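Local coordinates for protein transcriptional regulator, TetR family (Thermus thermophilus, PDB 3VPR) that acts as a TetR-family transcriptional repressor, probably binding operator DNA through a helix-turn-helix motif as a homodimer, at residues 2-7 with 41-46; 10-15 with 52-57; 65-70 with 123-128; 81-86 with 149-154. All coordinates share one frame; numbering follows the deposited sequence.

Interaction 1 of 4, residues 2-7 with 41-46; sequences TTTRDR and YHHFGS
Arg5 and His43 meet through a bond to the backbone. Arg5 NH1 donates to His43 O at 2.5 Å, a doubtfully short length that need not mean extra strength. Arg5 NH2 gives the same oxygen a weak second bond at 2.8 Å. One carbonyl in the last turn of helix 37-44 is thus gripped by two N-H groups. It lies near the guanidinium plane but is met at an angle, with C=O...NH1 at 125°. Chi1 of Arg5 is -168°, with CG anti to the backbone N, and the extended chain carries the charge across to helix 37-44. There the guanidinium lies flat on the Phe44 ring, planes 24° apart, as an off-centre cation-pi pair. CZ is 4.1 Å from the ring centroid. Helix 37-44 is the second helix of the predicted helix-turn-helix, so Arg5 ties the first helix of the DNA-binding domain to it. Arg5 NH2 also has a weak, long ion pair with Glu53. His43 spends ND1 on Ala39 O in its own helix. With only a serine's short side chain in place of Arg5, His43 O would probably be left without these donors and one face of Phe44 without its cation. At the start of helix 4-19, Thr3 and Asp6 form a capping box. Thr3 N donates to Asp6 OD2 at 3.0 Å, and Arg5 N makes a weak bond to Thr3 OG1 at 3.3 Å.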
loop_
_atom_site.group_PDB
_atom_site.type_symbol
_atom_site.label_atom_id
_atom_site.label_comp_id
_atom_site.label_asym_id
_atom_site.label_seq_id
_atom_site.Cartn_x
_atom_site.Cartn_y
_atom_site.Cartn_z
ATOM N N THR A 2 -7.690 -20.367 -23.945
ATOM C CA THR A 2 -6.967 -20.716 -22.728
ATOM C C THR A 2 -6.244 -22.041 -22.939
ATOM O O THR A 2 -6.870 -23.095 -22.934
ATOM C CB THR A 2 -7.948 -20.854 -21.534
ATOM O OG1 THR A 2 -8.680 -19.633 -21.385
ATOM C CG2 THR A 2 -7.206 -21.147 -20.241
ATOM N N THR A 3 -4.930 -21.992 -23.133
ATOM C CA THR A 3 -4.154 -23.215 -23.338
ATOM C C THR A 3 -3.624 -23.717 -21.984
ATOM O O THR A 3 -3.813 -23.070 -20.950
ATOM C CB THR A 3 -2.950 -22.961 -24.267
ATOM O OG1 THR A 3 -2.005 -22.132 -23.583
ATOM C CG2 THR A 3 -3.389 -22.256 -25.555
ATOM N N THR A 4 -2.952 -24.863 -22.004
ATOM C CA THR A 4 -2.377 -25.449 -20.799
ATOM C C THR A 4 -1.400 -24.462 -20.163
ATOM O O THR A 4 -1.265 -24.402 -18.938
ATOM C CB THR A 4 -1.585 -26.721 -21.108
ATOM O OG1 THR A 4 -2.425 -27.664 -21.778
ATOM C CG2 THR A 4 -1.034 -27.329 -19.811
ATOM N N ARG A 5 -0.706 -23.700 -21.003
ATOM C CA ARG A 5 0.243 -22.728 -20.504
ATOM C C ARG A 5 -0.484 -21.629 -19.728
ATOM O O ARG A 5 -0.062 -21.274 -18.632
ATOM C CB ARG A 5 1.049 -22.099 -21.642
ATOM C CG ARG A 5 2.235 -21.319 -21.109
ATOM C CD ARG A 5 2.947 -20.493 -22.161
ATOM N NE ARG A 5 4.152 -19.891 -21.589
ATOM C CZ ARG A 5 5.193 -20.602 -21.183
ATOM N NH1 ARG A 5 5.148 -21.921 -21.306
ATOM N NH2 ARG A 5 6.261 -20.005 -20.651
ATOM N N ASP A 6 -1.568 -21.101 -20.300
ATOM C CA ASP A 6 -2.359 -20.046 -19.652
ATOM C C ASP A 6 -3.044 -20.504 -18.356
ATOM O O ASP A 6 -3.108 -19.748 -17.383
ATOM C CB ASP A 6 -3.460 -19.526 -20.582
ATOM C CG ASP A 6 -2.930 -19.013 -21.886
ATOM O OD1 ASP A 6 -1.979 -18.202 -21.872
ATOM O OD2 ASP A 6 -3.476 -19.416 -22.929
ATOM N N ARG A 7 -3.581 -21.723 -18.364
ATOM C CA ARG A 7 -4.274 -22.273 -17.200
ATOM C C ARG A 7 -3.288 -22.405 -16.050
ATOM O O ARG A 7 -3.618 -22.165 -14.893
ATOM C CB ARG A 7 -4.886 -23.647 -17.530
ATOM N N TYR A 41 7.923 -27.694 -15.264
ATOM C CA TYR A 41 9.263 -27.240 -15.586
ATOM C C TYR A 41 9.451 -27.051 -17.092
ATOM O O TYR A 41 10.144 -26.127 -17.526
ATOM C CB TYR A 41 10.294 -28.230 -15.042
ATOM C CG TYR A 41 10.467 -28.150 -13.532
ATOM C CD1 TYR A 41 10.737 -26.934 -12.904
ATOM C CD2 TYR A 41 10.386 -29.287 -12.741
ATOM C CE1 TYR A 41 10.922 -26.859 -11.525
ATOM C CE2 TYR A 41 10.572 -29.222 -11.366
ATOM C CZ TYR A 41 10.839 -28.010 -10.762
ATOM O OH TYR A 41 11.006 -27.950 -9.396
ATOM N N HIS A 42 8.825 -27.919 -17.885
ATOM C CA HIS A 42 8.930 -27.849 -19.343
ATOM C C HIS A 42 8.355 -26.550 -19.899
ATOM O O HIS A 42 8.892 -25.996 -20.863
ATOM C CB HIS A 42 8.196 -29.021 -20.000
ATOM C CG HIS A 42 8.869 -30.347 -19.829
ATOM N ND1 HIS A 42 8.276 -31.529 -20.219
ATOM C CD2 HIS A 42 10.068 -30.684 -19.294
ATOM C CE1 HIS A 42 9.079 -32.540 -19.930
ATOM N NE2 HIS A 42 10.175 -32.055 -19.368
ATOM N N HIS A 43 7.265 -26.076 -19.293
ATOM C CA HIS A 43 6.602 -24.860 -19.750
ATOM C C HIS A 43 7.182 -23.577 -19.193
ATOM O O HIS A 43 7.076 -22.532 -19.823
ATOM C CB HIS A 43 5.115 -24.884 -19.393
ATOM C CG HIS A 43 4.311 -25.852 -20.195
ATOM N ND1 HIS A 43 4.198 -27.185 -19.861
ATOM C CD2 HIS A 43 3.581 -25.683 -21.325
ATOM C CE1 HIS A 43 3.430 -27.793 -20.748
ATOM N NE2 HIS A 43 3.043 -26.905 -21.647
ATOM N N PHE A 44 7.810 -23.661 -18.023
ATOM C CA PHE A 44 8.344 -22.480 -17.359
ATOM C C PHE A 44 9.786 -22.541 -16.855
ATOM O O PHE A 44 10.357 -21.517 -16.527
ATOM C CB PHE A 44 7.414 -22.122 -16.202
ATOM C CG PHE A 44 6.054 -21.687 -16.649
ATOM C CD1 PHE A 44 5.852 -20.404 -17.146
ATOM C CD2 PHE A 44 4.987 -22.577 -16.632
ATOM C CE1 PHE A 44 4.603 -20.017 -17.625
ATOM C CE2 PHE A 44 3.733 -22.201 -17.109
ATOM C CZ PHE A 44 3.538 -20.924 -17.607
ATOM N N GLY A 45 10.357 -23.736 -16.770
ATOM C CA GLY A 45 11.728 -23.855 -16.316
ATOM C C GLY A 45 11.928 -23.721 -14.817
ATOM O O GLY A 45 12.797 -24.375 -14.261
ATOM N N SER A 46 11.140 -22.878 -14.158
ATOM C CA SER A 46 11.276 -22.701 -12.716
ATOM C C SER A 46 10.045 -22.047 -12.136
ATOM O O SER A 46 9.224 -21.468 -12.855
ATOM C CB SER A 46 12.485 -21.817 -12.391
ATOM O OG SER A 46 12.292 -20.506 -12.910
#

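Interaction 2 of 4, residues 10-15 with 52-57; sequences EEAAKL and YEISLL
Ile54 points its long branch at Ala12 and Ala13, the small residues on the facing side of helix 4-19. The two helices are the first helix of the TetR-type DNA-binding domain and helix 47-70, which follows the helix-turn-helix and runs on towards the C-terminal domain. The CB atoms of Ala12 and Ala13 both point toward helix 47-70, and CB of Ile54 points back at them. The isoleucine is the longer partner and does the reaching. The CG1 branch is stretched, chi2 174°, and this carries CD1 across to the alanines. CD1 settles beside both alanines, 4.0 Å from Ala12 CB and 3.8 Å from Ala13 CB. The other branch stays further back, with Ile54 CG2 4.3 Å from Ala13 CB. The backbones come close, Ala13 CA and Ile54 CA being 6.8 Å apart. No hydrogen bond crosses. All three residues are buried, and the contact is purely apolar. Other helices close round it: Ala12 also touches Leu29 of helix 26-33, and Ile54 touches Phe96 and Thr99 of helix 94-103. Within 10-15, Glu11 and Lys14 point away from helix 47-70 and make a long salt bridge with each other. The nearest approach of all is to the backbone, where Ile54 CD1 comes within 3.5 Å of Ala13 N.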
loop_
_atom_site.group_PDB
_atom_site.type_symbol
_atom_site.label_atom_id
_atom_site.label_comp_id
_atom_site.label_asym_id
_atom_site.label_seq_id
_atom_site.Cartn_x
_atom_site.Cartn_y
_atom_site.Cartn_z
ATOM N N GLU A 10 -2.879 -18.728 -14.560
ATOM C CA GLU A 10 -4.040 -18.246 -13.823
ATOM C C GLU A 10 -4.268 -19.068 -12.549
ATOM O O GLU A 10 -4.568 -18.520 -11.498
ATOM C CB GLU A 10 -5.298 -18.303 -14.699
ATOM C CG GLU A 10 -6.585 -18.007 -13.923
ATOM C CD GLU A 10 -7.730 -17.551 -14.810
ATOM O OE1 GLU A 10 -7.923 -18.149 -15.887
ATOM O OE2 GLU A 10 -8.445 -16.600 -14.424
ATOM N N GLU A 11 -4.111 -20.378 -12.657
ATOM C CA GLU A 11 -4.297 -21.269 -11.516
ATOM C C GLU A 11 -3.215 -21.084 -10.475
ATOM O O GLU A 11 -3.480 -21.175 -9.279
ATOM C CB GLU A 11 -4.318 -22.734 -11.963
ATOM C CG GLU A 11 -5.559 -23.119 -12.769
ATOM C CD GLU A 11 -6.845 -22.942 -11.978
ATOM O OE1 GLU A 11 -6.998 -23.617 -10.936
ATOM O OE2 GLU A 11 -7.700 -22.126 -12.397
ATOM N N ALA A 12 -1.992 -20.850 -10.933
ATOM C CA ALA A 12 -0.872 -20.626 -10.028
ATOM C C ALA A 12 -1.149 -19.318 -9.298
ATOM O O ALA A 12 -1.027 -19.234 -8.077
ATOM C CB ALA A 12 0.435 -20.513 -10.806
ATOM N N ALA A 13 -1.534 -18.292 -10.054
ATOM C CA ALA A 13 -1.834 -17.004 -9.451
ATOM C C ALA A 13 -2.879 -17.147 -8.334
ATOM O O ALA A 13 -2.733 -16.550 -7.270
ATOM C CB ALA A 13 -2.320 -16.021 -10.510
ATOM N N LYS A 14 -3.929 -17.932 -8.568
ATOM C CA LYS A 14 -4.950 -18.122 -7.537
ATOM C C LYS A 14 -4.386 -18.880 -6.340
ATOM O O LYS A 14 -4.650 -18.528 -5.196
ATOM C CB LYS A 14 -6.146 -18.896 -8.078
ATOM C CG LYS A 14 -6.959 -18.159 -9.109
ATOM C CD LYS A 14 -8.128 -19.028 -9.564
ATOM C CE LYS A 14 -8.895 -18.378 -10.704
ATOM N NZ LYS A 14 -10.032 -19.231 -11.148
ATOM N N LEU A 15 -3.601 -19.915 -6.604
ATOM C CA LEU A 15 -3.041 -20.709 -5.520
ATOM C C LEU A 15 -2.093 -19.869 -4.669
ATOM O O LEU A 15 -2.113 -19.961 -3.446
ATOM C CB LEU A 15 -2.330 -21.948 -6.073
ATOM C CG LEU A 15 -1.707 -22.829 -4.999
ATOM C CD1 LEU A 15 -2.791 -23.281 -4.022
ATOM C CD2 LEU A 15 -1.034 -24.026 -5.639
ATOM N N TYR A 52 7.328 -14.656 -12.248
ATOM C CA TYR A 52 7.749 -13.584 -13.138
ATOM C C TYR A 52 6.700 -13.321 -14.230
ATOM O O TYR A 52 6.313 -12.178 -14.450
ATOM C CB TYR A 52 9.109 -13.939 -13.759
ATOM C CG TYR A 52 9.516 -13.049 -14.900
ATOM C CD1 TYR A 52 9.709 -11.676 -14.712
ATOM C CD2 TYR A 52 9.682 -13.573 -16.177
ATOM C CE1 TYR A 52 10.048 -10.853 -15.770
ATOM C CE2 TYR A 52 10.022 -12.763 -17.241
ATOM C CZ TYR A 52 10.203 -11.405 -17.038
ATOM O OH TYR A 52 10.519 -10.604 -18.111
ATOM N N GLU A 53 6.231 -14.375 -14.894
ATOM C CA GLU A 53 5.236 -14.217 -15.957
ATOM C C GLU A 53 3.880 -13.726 -15.442
ATOM O O GLU A 53 3.193 -12.960 -16.116
ATOM C CB GLU A 53 5.102 -15.518 -16.755
ATOM C CG GLU A 53 6.226 -15.644 -17.775
ATOM C CD GLU A 53 6.163 -16.893 -18.611
ATOM O OE1 GLU A 53 5.089 -17.192 -19.176
ATOM O OE2 GLU A 53 7.207 -17.571 -18.714
ATOM N N ILE A 54 3.507 -14.145 -14.239
ATOM C CA ILE A 54 2.274 -13.657 -13.653
ATOM C C ILE A 54 2.420 -12.136 -13.441
ATOM O O ILE A 54 1.522 -11.358 -13.764
ATOM C CB ILE A 54 1.998 -14.348 -12.306
ATOM C CG1 ILE A 54 1.472 -15.766 -12.558
ATOM C CG2 ILE A 54 1.012 -13.524 -11.478
ATOM C CD1 ILE A 54 1.302 -16.602 -11.306
ATOM N N SER A 55 3.560 -11.716 -12.903
ATOM C CA SER A 55 3.804 -10.289 -12.659
ATOM C C SER A 55 3.769 -9.502 -13.966
ATOM O O SER A 55 3.114 -8.468 -14.061
ATOM C CB SER A 55 5.156 -10.101 -11.974
ATOM O OG SER A 55 5.158 -10.748 -10.714
ATOM N N LEU A 56 4.472 -10.005 -14.973
ATOM C CA LEU A 56 4.502 -9.371 -16.291
ATOM C C LEU A 56 3.074 -9.205 -16.825
ATOM O O LEU A 56 2.670 -8.107 -17.199
ATOM C CB LEU A 56 5.321 -10.240 -17.250
ATOM C CG LEU A 56 6.419 -9.590 -18.094
ATOM C CD1 LEU A 56 7.337 -8.751 -17.209
ATOM C CD2 LEU A 56 7.204 -10.692 -18.802
ATOM N N LEU A 57 2.311 -10.296 -16.849
ATOM C CA LEU A 57 0.921 -10.271 -17.323
ATOM C C LEU A 57 0.099 -9.172 -16.644
ATOM O O LEU A 57 -0.665 -8.454 -17.289
ATOM C CB LEU A 57 0.259 -11.631 -17.081
ATOM C CG LEU A 57 -1.186 -11.858 -17.541
ATOM C CD1 LEU A 57 -1.388 -13.342 -17.820
ATOM C CD2 LEU A 57 -2.186 -11.354 -16.486
#

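Interaction 3 of 4, residues 65-70 with 123-128; sequences AGEKAL and EENLRA
The Asn125 amide turns one face to helix 47-70, and two residues lie over that face. Leu70 CD1 sits almost straight above OD1 of Asn125, 3.3 Å away. Glu67 CG is on the same side, 3.9 Å from ND2 of Asn125. The Glu67 carboxylate is turned 43° from the amide plane, and its OE2 has a weak, long ion pair with Arg121. Leu70 and Asn125 cross at about a right angle. With Leu70 CG anti to the carbonyl carbon, chi1 -70°, both methyls reach helix 109-135. The other methyl of Leu70, CD2, reaches between the Asn125 backbone, 3.3 Å from its O, and Ala128 CB at 4.1 Å. The two helix segments run nearly parallel, 18° apart, with their axes 9.5 Å from each other at closest. Helix 47-70 here reaches the C-terminal domain and packs along helix 109-135. An alanine at Leu70 would lose both methyl branches and would probably uncover the OD1 end of the Asn125 amide and open a gap beside Ala128. No hydrogen bond crosses between the segments. The salt bridge of Arg127 to Glu123 stays within helix 109-135. Shape and van der Waals contact, not polar pairing, therefore join the segments at this partly exposed seam.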
loop_
_atom_site.group_PDB
_atom_site.type_symbol
_atom_site.label_atom_id
_atom_site.label_comp_id
_atom_site.label_asym_id
_atom_site.label_seq_id
_atom_site.Cartn_x
_atom_site.Cartn_y
_atom_site.Cartn_z
ATOM N N ALA A 65 -3.322 -0.215 -20.074
ATOM C CA ALA A 65 -4.492 0.493 -19.565
ATOM C C ALA A 65 -4.257 1.994 -19.444
ATOM O O ALA A 65 -5.120 2.791 -19.802
ATOM C CB ALA A 65 -4.894 -0.081 -18.220
ATOM N N GLY A 66 -3.084 2.371 -18.950
ATOM C CA GLY A 66 -2.758 3.776 -18.789
ATOM C C GLY A 66 -2.353 4.482 -20.071
ATOM O O GLY A 66 -2.384 5.712 -20.149
ATOM N N GLU A 67 -1.957 3.717 -21.082
ATOM C CA GLU A 67 -1.565 4.319 -22.348
ATOM C C GLU A 67 -2.799 4.830 -23.073
ATOM O O GLU A 67 -2.728 5.790 -23.827
ATOM C CB GLU A 67 -0.818 3.306 -23.217
ATOM C CG GLU A 67 0.529 2.901 -22.641
ATOM C CD GLU A 67 1.224 1.822 -23.448
ATOM O OE1 GLU A 67 0.551 0.844 -23.850
ATOM O OE2 GLU A 67 2.447 1.950 -23.662
ATOM N N LYS A 68 -3.938 4.194 -22.831
ATOM C CA LYS A 68 -5.160 4.623 -23.480
ATOM C C LYS A 68 -5.435 6.065 -23.056
ATOM O O LYS A 68 -5.815 6.907 -23.878
ATOM C CB LYS A 68 -6.344 3.756 -23.048
ATOM C CG LYS A 68 -6.064 2.259 -22.882
ATOM C CD LYS A 68 -5.680 1.584 -24.184
ATOM C CE LYS A 68 -5.808 0.068 -24.095
ATOM N NZ LYS A 68 -5.619 -0.560 -25.435
ATOM N N ALA A 69 -5.224 6.344 -21.770
ATOM C CA ALA A 69 -5.484 7.665 -21.209
ATOM C C ALA A 69 -4.628 8.781 -21.787
ATOM O O ALA A 69 -5.073 9.924 -21.860
ATOM C CB ALA A 69 -5.331 7.626 -19.684
ATOM N N LEU A 70 -3.401 8.458 -22.186
ATOM C CA LEU A 70 -2.505 9.451 -22.755
ATOM C C LEU A 70 -3.094 10.049 -24.037
ATOM O O LEU A 70 -2.756 11.172 -24.430
ATOM C CB LEU A 70 -1.140 8.822 -23.056
ATOM C CG LEU A 70 -0.247 8.428 -21.874
ATOM C CD1 LEU A 70 1.045 7.800 -22.380
ATOM C CD2 LEU A 70 0.065 9.656 -21.039
ATOM N N GLU A 123 3.962 4.776 -13.919
ATOM C CA GLU A 123 4.027 5.985 -13.105
ATOM C C GLU A 123 4.417 7.175 -13.981
ATOM O O GLU A 123 3.929 8.293 -13.793
ATOM C CB GLU A 123 5.036 5.791 -11.962
ATOM C CG GLU A 123 5.314 7.046 -11.146
ATOM C CD GLU A 123 5.776 6.733 -9.732
ATOM O OE1 GLU A 123 6.493 5.728 -9.538
ATOM O OE2 GLU A 123 5.431 7.497 -8.810
ATOM N N GLU A 124 5.286 6.925 -14.955
ATOM C CA GLU A 124 5.726 7.977 -15.872
ATOM C C GLU A 124 4.595 8.423 -16.808
ATOM O O GLU A 124 4.512 9.596 -17.165
ATOM C CB GLU A 124 6.938 7.501 -16.680
ATOM C CG GLU A 124 7.511 8.556 -17.619
ATOM C CD GLU A 124 7.783 9.884 -16.922
ATOM O OE1 GLU A 124 8.507 9.887 -15.897
ATOM O OE2 GLU A 124 7.272 10.925 -17.405
ATOM N N ASN A 125 3.715 7.502 -17.196
ATOM C CA ASN A 125 2.598 7.879 -18.065
ATOM C C ASN A 125 1.616 8.752 -17.279
ATOM O O ASN A 125 0.998 9.674 -17.831
ATOM C CB ASN A 125 1.860 6.647 -18.597
ATOM C CG ASN A 125 2.646 5.907 -19.668
ATOM O OD1 ASN A 125 3.349 6.525 -20.463
ATOM N ND2 ASN A 125 2.516 4.578 -19.703
ATOM N N LEU A 126 1.472 8.465 -15.984
ATOM C CA LEU A 126 0.564 9.249 -15.160
ATOM C C LEU A 126 1.141 10.650 -15.020
ATOM O O LEU A 126 0.424 11.642 -15.132
ATOM C CB LEU A 126 0.388 8.605 -13.775
ATOM C CG LEU A 126 -0.497 9.363 -12.774
ATOM C CD1 LEU A 126 -1.855 9.634 -13.386
ATOM C CD2 LEU A 126 -0.636 8.541 -11.474
ATOM N N ARG A 127 2.445 10.719 -14.776
ATOM C CA ARG A 127 3.124 11.994 -14.632
ATOM C C ARG A 127 2.966 12.832 -15.888
ATOM O O ARG A 127 2.764 14.050 -15.808
ATOM C CB ARG A 127 4.607 11.777 -14.335
ATOM C CG ARG A 127 4.866 11.111 -12.990
ATOM C CD ARG A 127 6.341 11.158 -12.616
ATOM N NE ARG A 127 6.596 10.457 -11.361
ATOM C CZ ARG A 127 7.800 10.297 -10.819
ATOM N NH1 ARG A 127 8.871 10.792 -11.423
ATOM N NH2 ARG A 127 7.937 9.638 -9.674
ATOM N N ALA A 128 3.054 12.183 -17.047
ATOM C CA ALA A 128 2.903 12.895 -18.317
ATOM C C ALA A 128 1.517 13.525 -18.408
ATOM O O ALA A 128 1.380 14.642 -18.896
ATOM C CB ALA A 128 3.131 11.946 -19.508
#

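Interaction 4 of 4, residues 81-86 with 149-154; sequences RFMEAH and RAVLSM
Helices 75-92 and 144-161 pack together in the core of the TetR-type C-terminal domain, with Met83 against Val151 at the centre. Met83 is present as selenomethionine. Its side chain crosses that of Val151 at about a right angle and wraps round one methyl. CG, CE and SE of Met83 lie 3.7, 3.8 and 3.9 Å from Val151 CG1. The bend at chi3, 72°, brings CE back to this methyl rather than past it. CG1 of Val151 stands anti to its backbone N, chi1 179°, which aims it at helix 75-92. Tyr177 and His178 of helix 170-183 also touch Met83. One turn on, His86 CE1 approaches Leu152 CD2 at 4.3 Å. The ring is held from elsewhere: ND1 is hydrogen-bonded to His122 NE2, and NE2 makes a weak bond to Asn156. In this family the last two helices usually form a four-helix bundle with those of the partner. In keeping with that, helix 144-161 also meets the second subunit. Arg149 makes a cation-pi contact with Trp161 of the second subunit, and Ser153 packs on Trp157 of that chain. Within helix 144-161, Ser153 OG donates to Arg149 O at 2.6 Å. The same oxygen accepts Ser153 N from the opposite face of its carbonyl plane.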
loop_
_atom_site.group_PDB
_atom_site.type_symbol
_atom_site.label_atom_id
_atom_site.label_comp_id
_atom_site.label_asym_id
_atom_site.label_seq_id
_atom_site.Cartn_x
_atom_site.Cartn_y
_atom_site.Cartn_z
ATOM N N ARG A 81 -9.815 8.516 -16.818
ATOM C CA ARG A 81 -9.761 7.262 -17.545
ATOM C C ARG A 81 -8.582 6.444 -17.049
ATOM O O ARG A 81 -8.689 5.245 -16.859
ATOM C CB ARG A 81 -9.647 7.521 -19.043
ATOM C CG ARG A 81 -10.753 8.426 -19.567
ATOM C CD ARG A 81 -11.127 8.069 -20.988
ATOM N NE ARG A 81 -11.846 6.801 -21.025
ATOM C CZ ARG A 81 -11.834 5.965 -22.056
ATOM N NH1 ARG A 81 -11.134 6.257 -23.147
ATOM N NH2 ARG A 81 -12.520 4.830 -21.993
ATOM N N PHE A 82 -7.449 7.089 -16.827
ATOM C CA PHE A 82 -6.304 6.358 -16.330
ATOM C C PHE A 82 -6.662 5.660 -15.006
ATOM O O PHE A 82 -6.460 4.454 -14.852
ATOM C CB PHE A 82 -5.135 7.306 -16.117
ATOM C CG PHE A 82 -3.889 6.636 -15.603
ATOM C CD1 PHE A 82 -3.752 6.315 -14.254
ATOM C CD2 PHE A 82 -2.834 6.350 -16.468
ATOM C CE1 PHE A 82 -2.572 5.724 -13.775
ATOM C CE2 PHE A 82 -1.665 5.766 -16.001
ATOM C CZ PHE A 82 -1.528 5.453 -14.655
HETATM N N MSE A 83 -7.222 6.416 -14.065
HETATM C CA MSE A 83 -7.565 5.865 -12.760
HETATM C C MSE A 83 -8.598 4.741 -12.828
HETATM O O MSE A 83 -8.447 3.715 -12.155
HETATM C CB MSE A 83 -8.041 6.987 -11.835
HETATM C CG MSE A 83 -6.959 8.020 -11.545
HETATM SE SE MSE A 83 -7.572 9.557 -10.509
HETATM C CE MSE A 83 -7.778 8.665 -8.770
ATOM N N GLU A 84 -9.631 4.922 -13.644
ATOM C CA GLU A 84 -10.664 3.899 -13.780
ATOM C C GLU A 84 -10.184 2.640 -14.498
ATOM O O GLU A 84 -10.515 1.530 -14.087
ATOM C CB GLU A 84 -11.893 4.478 -14.484
ATOM C CG GLU A 84 -12.674 5.425 -13.584
ATOM C CD GLU A 84 -13.988 5.880 -14.182
ATOM O OE1 GLU A 84 -14.798 5.017 -14.579
ATOM O OE2 GLU A 84 -14.216 7.102 -14.245
ATOM N N ALA A 85 -9.408 2.807 -15.564
ATOM C CA ALA A 85 -8.881 1.667 -16.299
ATOM C C ALA A 85 -7.965 0.879 -15.360
ATOM O O ALA A 85 -7.992 -0.345 -15.346
ATOM C CB ALA A 85 -8.097 2.146 -17.540
ATOM N N HIS A 86 -7.162 1.589 -14.568
ATOM C CA HIS A 86 -6.250 0.946 -13.620
ATOM C C HIS A 86 -7.034 0.079 -12.638
ATOM O O HIS A 86 -6.744 -1.099 -12.479
ATOM C CB HIS A 86 -5.454 2.015 -12.860
ATOM C CG HIS A 86 -4.520 1.469 -11.822
ATOM N ND1 HIS A 86 -3.163 1.714 -11.840
ATOM C CD2 HIS A 86 -4.752 0.712 -10.723
ATOM C CE1 HIS A 86 -2.600 1.130 -10.798
ATOM N NE2 HIS A 86 -3.541 0.515 -10.105
ATOM N N ARG A 149 2.272 10.138 -7.232
ATOM C CA ARG A 149 2.423 9.162 -6.169
ATOM C C ARG A 149 1.137 9.122 -5.333
ATOM O O ARG A 149 0.722 8.069 -4.850
ATOM C CB ARG A 149 3.633 9.530 -5.302
ATOM C CG ARG A 149 3.976 8.517 -4.224
ATOM C CD ARG A 149 4.533 7.246 -4.830
ATOM N NE ARG A 149 5.744 7.513 -5.601
ATOM C CZ ARG A 149 6.459 6.577 -6.216
ATOM N NH1 ARG A 149 6.082 5.307 -6.151
ATOM N NH2 ARG A 149 7.549 6.910 -6.898
ATOM N N ALA A 150 0.495 10.272 -5.183
ATOM C CA ALA A 150 -0.741 10.340 -4.407
ATOM C C ALA A 150 -1.808 9.478 -5.081
ATOM O O ALA A 150 -2.473 8.669 -4.433
ATOM C CB ALA A 150 -1.215 11.773 -4.310
ATOM N N VAL A 151 -1.959 9.652 -6.388
ATOM C CA VAL A 151 -2.935 8.885 -7.148
ATOM C C VAL A 151 -2.645 7.373 -7.137
ATOM O O VAL A 151 -3.539 6.564 -6.864
ATOM C CB VAL A 151 -2.989 9.374 -8.619
ATOM C CG1 VAL A 151 -3.988 8.551 -9.412
ATOM C CG2 VAL A 151 -3.363 10.836 -8.654
ATOM N N LEU A 152 -1.406 6.992 -7.434
ATOM C CA LEU A 152 -1.047 5.580 -7.458
ATOM C C LEU A 152 -1.279 4.974 -6.073
ATOM O O LEU A 152 -1.716 3.823 -5.952
ATOM C CB LEU A 152 0.412 5.404 -7.909
ATOM C CG LEU A 152 0.683 5.600 -9.417
ATOM C CD1 LEU A 152 2.183 5.626 -9.693
ATOM C CD2 LEU A 152 0.024 4.471 -10.216
ATOM N N SER A 153 -1.012 5.755 -5.027
ATOM C CA SER A 153 -1.235 5.262 -3.673
ATOM C C SER A 153 -2.715 4.931 -3.487
ATOM O O SER A 153 -3.061 3.897 -2.921
ATOM C CB SER A 153 -0.799 6.302 -2.629
ATOM O OG SER A 153 0.600 6.538 -2.706
HETATM N N MSE A 154 -3.599 5.799 -3.964
HETATM C CA MSE A 154 -5.023 5.521 -3.804
HETATM C C MSE A 154 -5.410 4.238 -4.548
HETATM O O MSE A 154 -6.092 3.369 -4.001
HETATM C CB MSE A 154 -5.866 6.699 -4.310
HETATM C CG MSE A 154 -5.715 7.979 -3.493
HETATM SE SE MSE A 154 -6.625 9.502 -4.294
HETATM C CE MSE A 154 -5.179 10.291 -5.259
#

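Overall arrangement
Interactions 1 and 2 both use helix 4-19 and hold the DNA-binding domain. Interactions 3 and 4 lie in the C-terminal domain, with their centres about 24 and 22 Å from that of interaction 2. Helix 47-70 joins the two regions, serving interaction 2 and interaction 3. Interactions 2 and 4 are buried: alanine against isoleucine in 2, selenomethionine against valine and histidine against leucine in 4. Interaction 1, partly buried, is the one with hydrogen bonds and a cation-pi pair across it. Interaction 3 lies at the surface and mixes an amide with leucine methyls. Neighbours also touch: Glu123 and Arg149 form a salt bridge between interactions 3 and 4, where Phe82 packs on Gly66 and Ala69.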